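Local structure of putative uncharacterized protein (Bacteroides eggerthii DSM 20697, 5BYP) at residues A[32-43]-A[90-98]. The protein is of unknown function but has a lipocalin-like domain of the calycin clan, a barrel-like fold whose relatives often bind small hydrophobic ligands. Residues are numbered along the deposited sequence; the frame is centred on the assembly and turned at random.
Sequences YGFQKGSFLAYC and KNFFGWGDT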
ATOM      1  N   TYR A  32       4.300   3.377   3.561  1.00 80.45           N
ATOM      2  CA  TYR A  32       3.805   3.783   2.228  1.00 78.37           C
ATOM      3  C   TYR A  32       4.344   5.153   1.923  1.00 83.52           C
ATOM      4  O   TYR A  32       4.370   5.993   2.805  1.00 85.03           O
ATOM      5  CB  TYR A  32       2.260   3.797   2.174  1.00 78.03           C
ATOM      6  CG  TYR A  32       1.567   2.460   1.942  1.00 74.68           C
ATOM      7  CD1 TYR A  32       2.110   1.273   2.434  1.00 73.64           C
ATOM      8  CD2 TYR A  32       0.291   2.404   1.378  1.00 74.43           C
ATOM      9  CE1 TYR A  32       1.425   0.065   2.325  1.00 69.61           C
ATOM     10  CE2 TYR A  32      -0.377   1.195   1.216  1.00 72.95           C
ATOM     11  CZ  TYR A  32       0.180   0.033   1.715  1.00 73.76           C
ATOM     12  OH  TYR A  32      -0.516  -1.142   1.606  1.00 72.78           O
ATOM     13  N   GLY A  33       4.819   5.360   0.706  1.00 81.73           N
ATOM     14  CA  GLY A  33       5.380   6.641   0.268  1.00 83.67           C
ATOM     15  C   GLY A  33       4.629   7.202  -0.917  1.00 86.63           C
ATOM     16  O   GLY A  33       4.245   6.454  -1.817  1.00 83.84           O
ATOM     17  N   PHE A  34       4.379   8.509  -0.905  1.00 86.04           N
ATOM     18  CA  PHE A  34       3.625   9.170  -1.961  1.00 86.65           C
ATOM     19  C   PHE A  34       4.399  10.373  -2.467  1.00 95.36           C
ATOM     20  O   PHE A  34       4.870  11.162  -1.661  1.00 96.89           O
ATOM     21  CB  PHE A  34       2.240   9.593  -1.435  1.00 88.54           C
ATOM     22  CG  PHE A  34       1.399   8.466  -0.873  1.00 87.26           C
ATOM     23  CD1 PHE A  34       1.481   8.118   0.471  1.00 88.56           C
ATOM     24  CD2 PHE A  34       0.502   7.770  -1.681  1.00 88.14           C
ATOM     25  CE1 PHE A  34       0.711   7.070   0.986  1.00 87.41           C
ATOM     26  CE2 PHE A  34      -0.289   6.738  -1.156  1.00 89.42           C
ATOM     27  CZ  PHE A  34      -0.181   6.400   0.173  1.00 86.34           C
ATOM     28  N   GLN A  35       4.597  10.480  -3.781  1.00 94.71           N
ATOM     29  CA  GLN A  35       5.331  11.608  -4.375  1.00 98.78           C
ATOM     30  C   GLN A  35       4.823  11.922  -5.763  1.00103.48           C
ATOM     31  O   GLN A  35       5.154  11.192  -6.695  1.00102.93           O
ATOM     32  CB  GLN A  35       6.864  11.334  -4.473  1.00100.78           C
ATOM     33  CG  GLN A  35       7.597  10.860  -3.206  1.00122.86           C
ATOM     34  CD  GLN A  35       7.839  11.961  -2.200  1.00144.70           C
ATOM     35  OE1 GLN A  35       8.175  13.114  -2.541  1.00139.19           O
ATOM     36  NE2 GLN A  35       7.745  11.602  -0.921  1.00136.96           N
ATOM     37  N   LYS A  36       4.053  13.015  -5.912  1.00101.58           N
ATOM     38  CA  LYS A  36       3.570  13.567  -7.189  1.00102.91           C
ATOM     39  C   LYS A  36       3.168  12.477  -8.214  1.00103.79           C
ATOM     40  O   LYS A  36       3.693  12.442  -9.327  1.00104.82           O
ATOM     41  CB  LYS A  36       4.651  14.487  -7.792  1.00108.76           C
ATOM     42  CG  LYS A  36       4.981  15.694  -6.896  1.00125.29           C
ATOM     43  CD  LYS A  36       5.800  16.770  -7.601  1.00135.54           C
ATOM     44  CE  LYS A  36       6.241  17.882  -6.655  1.00143.99           C
ATOM     45  NZ  LYS A  36       5.105  18.725  -6.184  1.00149.70           N
ATOM     46  N   GLY A  37       2.252  11.601  -7.814  1.00 97.72           N
ATOM     47  CA  GLY A  37       1.771  10.511  -8.663  1.00 95.33           C
ATOM     48  C   GLY A  37       2.467   9.169  -8.474  1.00 93.62           C
ATOM     49  O   GLY A  37       1.912   8.132  -8.838  1.00 90.85           O
ATOM     50  N   SER A  38       3.687   9.173  -7.915  1.00 88.89           N
ATOM     51  CA  SER A  38       4.452   7.944  -7.697  1.00 86.49           C
ATOM     52  C   SER A  38       4.230   7.369  -6.311  1.00 89.52           C
ATOM     53  O   SER A  38       4.113   8.106  -5.319  1.00 90.41           O
ATOM     54  CB  SER A  38       5.938   8.181  -7.910  1.00 91.68           C
ATOM     55  OG  SER A  38       6.196   8.382  -9.288  1.00106.36           O
ATOM     56  N   PHE A  39       4.211   6.042  -6.241  1.00 81.86           N
ATOM     57  CA  PHE A  39       3.994   5.324  -5.006  1.00 78.63           C
ATOM     58  C   PHE A  39       5.191   4.465  -4.668  1.00 82.56           C
ATOM     59  O   PHE A  39       5.805   3.873  -5.552  1.00 82.60           O
ATOM     60  CB  PHE A  39       2.736   4.473  -5.120  1.00 78.12           C
ATOM     61  CG  PHE A  39       2.475   3.591  -3.936  1.00 77.98           C
ATOM     62  CD1 PHE A  39       1.985   4.126  -2.740  1.00 81.19           C
ATOM     63  CD2 PHE A  39       2.699   2.215  -4.009  1.00 78.55           C
ATOM     64  CE1 PHE A  39       1.742   3.310  -1.635  1.00 80.55           C
ATOM     65  CE2 PHE A  39       2.438   1.392  -2.899  1.00 79.91           C
ATOM     66  CZ  PHE A  39       1.955   1.947  -1.726  1.00 78.20           C
ATOM     67  N   LEU A  40       5.528   4.415  -3.378  1.00 79.41           N
ATOM     68  CA  LEU A  40       6.605   3.612  -2.798  1.00 78.08           C
ATOM     69  C   LEU A  40       6.087   2.881  -1.601  1.00 81.27           C
ATOM     70  O   LEU A  40       5.267   3.425  -0.863  1.00 83.19           O
ATOM     71  CB  LEU A  40       7.790   4.511  -2.378  1.00 80.16           C
ATOM     72  CG  LEU A  40       8.438   5.354  -3.484  1.00 87.72           C
ATOM     73  CD1 LEU A  40       9.238   6.491  -2.899  1.00 91.10           C
ATOM     74  CD2 LEU A  40       9.302   4.493  -4.432  1.00 87.03           C
ATOM     75  N   ALA A  41       6.570   1.672  -1.366  1.00 75.45           N
ATOM     76  CA  ALA A  41       6.202   0.904  -0.185  1.00 75.50           C
ATOM     77  C   ALA A  41       7.411   0.083   0.280  1.00 85.45           C
ATOM     78  O   ALA A  41       8.185  -0.386  -0.570  1.00 85.02           O
ATOM     79  CB  ALA A  41       5.018   0.007  -0.493  1.00 74.53           C
ATOM     80  N   TYR A  42       7.641  -0.014   1.622  1.00 86.24           N
ATOM     81  CA  TYR A  42       8.791  -0.762   2.159  1.00 88.55           C
ATOM     82  C   TYR A  42       8.436  -1.578   3.411  1.00 89.62           C
ATOM     83  O   TYR A  42       7.673  -1.122   4.276  1.00 87.43           O
ATOM     84  CB  TYR A  42      10.001   0.149   2.480  1.00 94.71           C
ATOM     85  CG  TYR A  42       9.888   1.586   2.024  1.00102.40           C
ATOM     86  CD1 TYR A  42      10.154   1.944   0.705  1.00105.50           C
ATOM     87  CD2 TYR A  42       9.658   2.605   2.934  1.00106.71           C
ATOM     88  CE1 TYR A  42      10.072   3.270   0.280  1.00109.66           C
ATOM     89  CE2 TYR A  42       9.606   3.938   2.530  1.00109.94           C
ATOM     90  CZ  TYR A  42       9.818   4.267   1.199  1.00122.95           C
ATOM     91  OH  TYR A  42       9.780   5.583   0.785  1.00136.42           O
ATOM     92  N   CYS A  43       9.038  -2.785   3.498  1.00 86.24           N
ATOM     93  CA  CYS A  43       8.926  -3.718   4.616  1.00 86.26           C
ATOM     94  C   CYS A  43      10.248  -3.800   5.301  1.00 93.19           C
ATOM     95  O   CYS A  43      11.238  -4.164   4.679  1.00 91.74           O
ATOM     96  CB  CYS A  43       8.466  -5.088   4.145  1.00 84.58           C
ATOM     97  SG  CYS A  43       8.010  -6.197   5.484  1.00 88.70           S
ATOM     98  N   LYS A  90       2.452 -11.226  -1.732  1.00 73.99           N
ATOM     99  CA  LYS A  90       1.307 -11.863  -1.073  1.00 74.99           C
ATOM    100  C   LYS A  90       1.240 -11.494   0.438  1.00 79.94           C
ATOM    101  O   LYS A  90       0.157 -11.195   0.950  1.00 79.16           O
ATOM    102  CB  LYS A  90       1.348 -13.379  -1.263  1.00 75.65           C
ATOM    103  CG  LYS A  90       0.851 -13.805  -2.646  1.00 78.45           C
ATOM    104  CD  LYS A  90       1.399 -15.173  -3.042  1.00 87.65           C
ATOM    105  CE  LYS A  90       0.785 -15.678  -4.302  1.00 96.89           C
ATOM    106  NZ  LYS A  90       1.450 -16.921  -4.757  1.00118.18           N
ATOM    107  N   ASN A  91       2.396 -11.435   1.115  1.00 76.30           N
ATOM    108  CA  ASN A  91       2.402 -11.105   2.526  1.00 77.67           C
ATOM    109  C   ASN A  91       2.232  -9.615   2.770  1.00 81.12           C
ATOM    110  O   ASN A  91       1.650  -9.222   3.781  1.00 83.28           O
ATOM    111  CB  ASN A  91       3.692 -11.589   3.198  1.00 85.79           C
ATOM    112  CG  ASN A  91       3.970 -13.073   3.090  1.00109.24           C
ATOM    113  OD1 ASN A  91       3.147 -13.870   2.599  1.00100.82           O
ATOM    114  ND2 ASN A  91       5.186 -13.460   3.465  1.00103.13           N
ATOM    115  N   PHE A  92       2.785  -8.787   1.906  1.00 74.90           N
ATOM    116  CA  PHE A  92       2.753  -7.366   2.127  1.00 72.69           C
ATOM    117  C   PHE A  92       1.477  -6.754   1.574  1.00 77.34           C
ATOM    118  O   PHE A  92       0.755  -6.095   2.305  1.00 78.42           O
ATOM    119  CB  PHE A  92       3.975  -6.756   1.495  1.00 73.68           C
ATOM    120  CG  PHE A  92       4.248  -5.339   1.884  1.00 75.24           C
ATOM    121  CD1 PHE A  92       3.735  -4.292   1.142  1.00 76.55           C
ATOM    122  CD2 PHE A  92       5.098  -5.046   2.943  1.00 78.33           C
ATOM    123  CE1 PHE A  92       4.033  -2.975   1.473  1.00 78.98           C
ATOM    124  CE2 PHE A  92       5.406  -3.727   3.264  1.00 81.15           C
ATOM    125  CZ  PHE A  92       4.868  -2.702   2.533  1.00 78.99           C
ATOM    126  N   PHE A  93       1.171  -6.974   0.309  1.00 74.47           N
ATOM    127  CA  PHE A  93      -0.029  -6.366  -0.218  1.00 74.57           C
ATOM    128  C   PHE A  93      -1.218  -7.297  -0.146  1.00 81.46           C
ATOM    129  O   PHE A  93      -2.199  -6.956   0.514  1.00 84.22           O
ATOM    130  CB  PHE A  93       0.189  -5.888  -1.650  1.00 74.61           C
ATOM    131  CG  PHE A  93       1.237  -4.820  -1.751  1.00 73.55           C
ATOM    132  CD1 PHE A  93       0.981  -3.527  -1.305  1.00 74.96           C
ATOM    133  CD2 PHE A  93       2.507  -5.115  -2.234  1.00 73.42           C
ATOM    134  CE1 PHE A  93       1.947  -2.521  -1.426  1.00 74.93           C
ATOM    135  CE2 PHE A  93       3.474  -4.116  -2.344  1.00 75.83           C
ATOM    136  CZ  PHE A  93       3.176  -2.815  -1.971  1.00 73.23           C
ATOM    137  N   GLY A  94      -1.142  -8.433  -0.845  1.00 77.29           N
ATOM    138  CA  GLY A  94      -2.235  -9.394  -0.932  1.00 76.98           C
ATOM    139  C   GLY A  94      -3.345  -8.876  -1.822  1.00 79.43           C
ATOM    140  O   GLY A  94      -4.486  -9.315  -1.713  1.00 80.04           O
ATOM    141  N   TRP A  95      -3.010  -7.951  -2.723  1.00 75.33           N
ATOM    142  CA  TRP A  95      -3.962  -7.290  -3.625  1.00 76.35           C
ATOM    143  C   TRP A  95      -4.386  -8.167  -4.811  1.00 82.01           C
ATOM    144  O   TRP A  95      -5.147  -7.699  -5.675  1.00 84.58           O
ATOM    145  CB  TRP A  95      -3.371  -5.979  -4.164  1.00 73.83           C
ATOM    146  CG  TRP A  95      -3.047  -4.958  -3.116  1.00 74.98           C
ATOM    147  CD1 TRP A  95      -3.388  -4.991  -1.794  1.00 78.86           C
ATOM    148  CD2 TRP A  95      -2.419  -3.691  -3.337  1.00 74.32           C
ATOM    149  NE1 TRP A  95      -2.954  -3.846  -1.166  1.00 78.37           N
ATOM    150  CE2 TRP A  95      -2.346  -3.036  -2.087  1.00 78.43           C
ATOM    151  CE3 TRP A  95      -1.835  -3.075  -4.462  1.00 74.63           C
ATOM    152  CZ2 TRP A  95      -1.724  -1.804  -1.930  1.00 77.63           C
ATOM    153  CZ3 TRP A  95      -1.202  -1.860  -4.300  1.00 76.29           C
ATOM    154  CH2 TRP A  95      -1.160  -1.230  -3.051  1.00 77.56           C
ATOM    155  N   GLY A  96      -3.886  -9.401  -4.860  1.00 76.47           N
ATOM    156  CA  GLY A  96      -4.238 -10.350  -5.906  1.00 76.66           C
ATOM    157  C   GLY A  96      -3.464 -10.158  -7.184  1.00 80.39           C
ATOM    158  O   GLY A  96      -2.591  -9.288  -7.266  1.00 78.92           O
ATOM    159  N   ASP A  97      -3.827 -10.933  -8.216  1.00 77.53           N
ATOM    160  CA  ASP A  97      -3.154 -10.975  -9.524  1.00 75.95           C
ATOM    161  C   ASP A  97      -3.062  -9.603 -10.213  1.00 81.74           C
ATOM    162  O   ASP A  97      -2.124  -9.367 -10.984  1.00 81.05           O
ATOM    163  CB  ASP A  97      -3.893 -11.955 -10.444  1.00 78.16           C
ATOM    164  CG  ASP A  97      -3.264 -12.155 -11.796  1.00 89.35           C
ATOM    165  OD1 ASP A  97      -2.219 -12.875 -11.877  1.00 91.19           O
ATOM    166  OD2 ASP A  97      -3.799 -11.609 -12.775  1.00 95.58           O
ATOM    167  N   THR A  98      -4.029  -8.719  -9.958  1.00 80.22           N
ATOM    168  CA  THR A  98      -4.091  -7.439 -10.661  1.00 80.76           C
ATOM    169  C   THR A  98      -2.940  -6.468 -10.223  1.00 81.67           C
ATOM    170  O   THR A  98      -2.498  -5.654 -11.042  1.00 79.39           O
ATOM    171  CB  THR A  98      -5.483  -6.807 -10.500  1.00 95.65           C
ATOM    172  OG1 THR A  98      -5.652  -5.796 -11.485  1.00101.31           O
ATOM    173  CG2 THR A  98      -5.731  -6.226  -9.105  1.00 98.53           C
TER
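Cys43 and Phe92 bring the backbones nearest, their CA atoms 7.6 Å apart, where the antiparallel hairpin of strands 32-35 and 38-43 meets the end of helix 87-92 and the loop after it; no hydrogen bond joins the two segments. Phe92 reaches over to the hairpin because its CG stands anti to the backbone N (chi1 -167°). The ring's CE1 lies 3.7 Å from Ala41 CB, and CE2, on the other side, 3.5 Å from Cys43 CB. Between them the carbonyl O of Tyr42 approaches the ring edge, near its plane. Cys43 SG is also at the edge, 5.2 Å from the ring centroid. Ala41 CB serves a second ring, touching Phe93 CZ at 3.7 Å. Tyr32, on the neighbouring strand, runs antiparallel alongside Phe92 and Phe93, its CE1 4.1 Å from Phe92 CE1 and its OH 3.8 Å from Trp95 CZ2. Phe39 CE2 meets Phe93 CE1 near the plane of the Phe39 ring, at 4.2 Å. Phe39 also turns its edge to a face of Tyr32, the planes nearly perpendicular, while Phe93 tilts over the Trp95 indole, CD1 above one face near the rim, and Phe92 CD1 sits over the centre of one Phe93 face. A serine in place of Phe92 would probably deprive Cys43 of its ring partner and Ala41 of one of its two, and bare the covered face of Phe93. Phe53 extends the cluster and Phe124 adds a ring beside Tyr32. Such an aromatic core between a curled antiparallel sheet and a helix-loop segment is consistent with the interior of a lipocalin-like barrel.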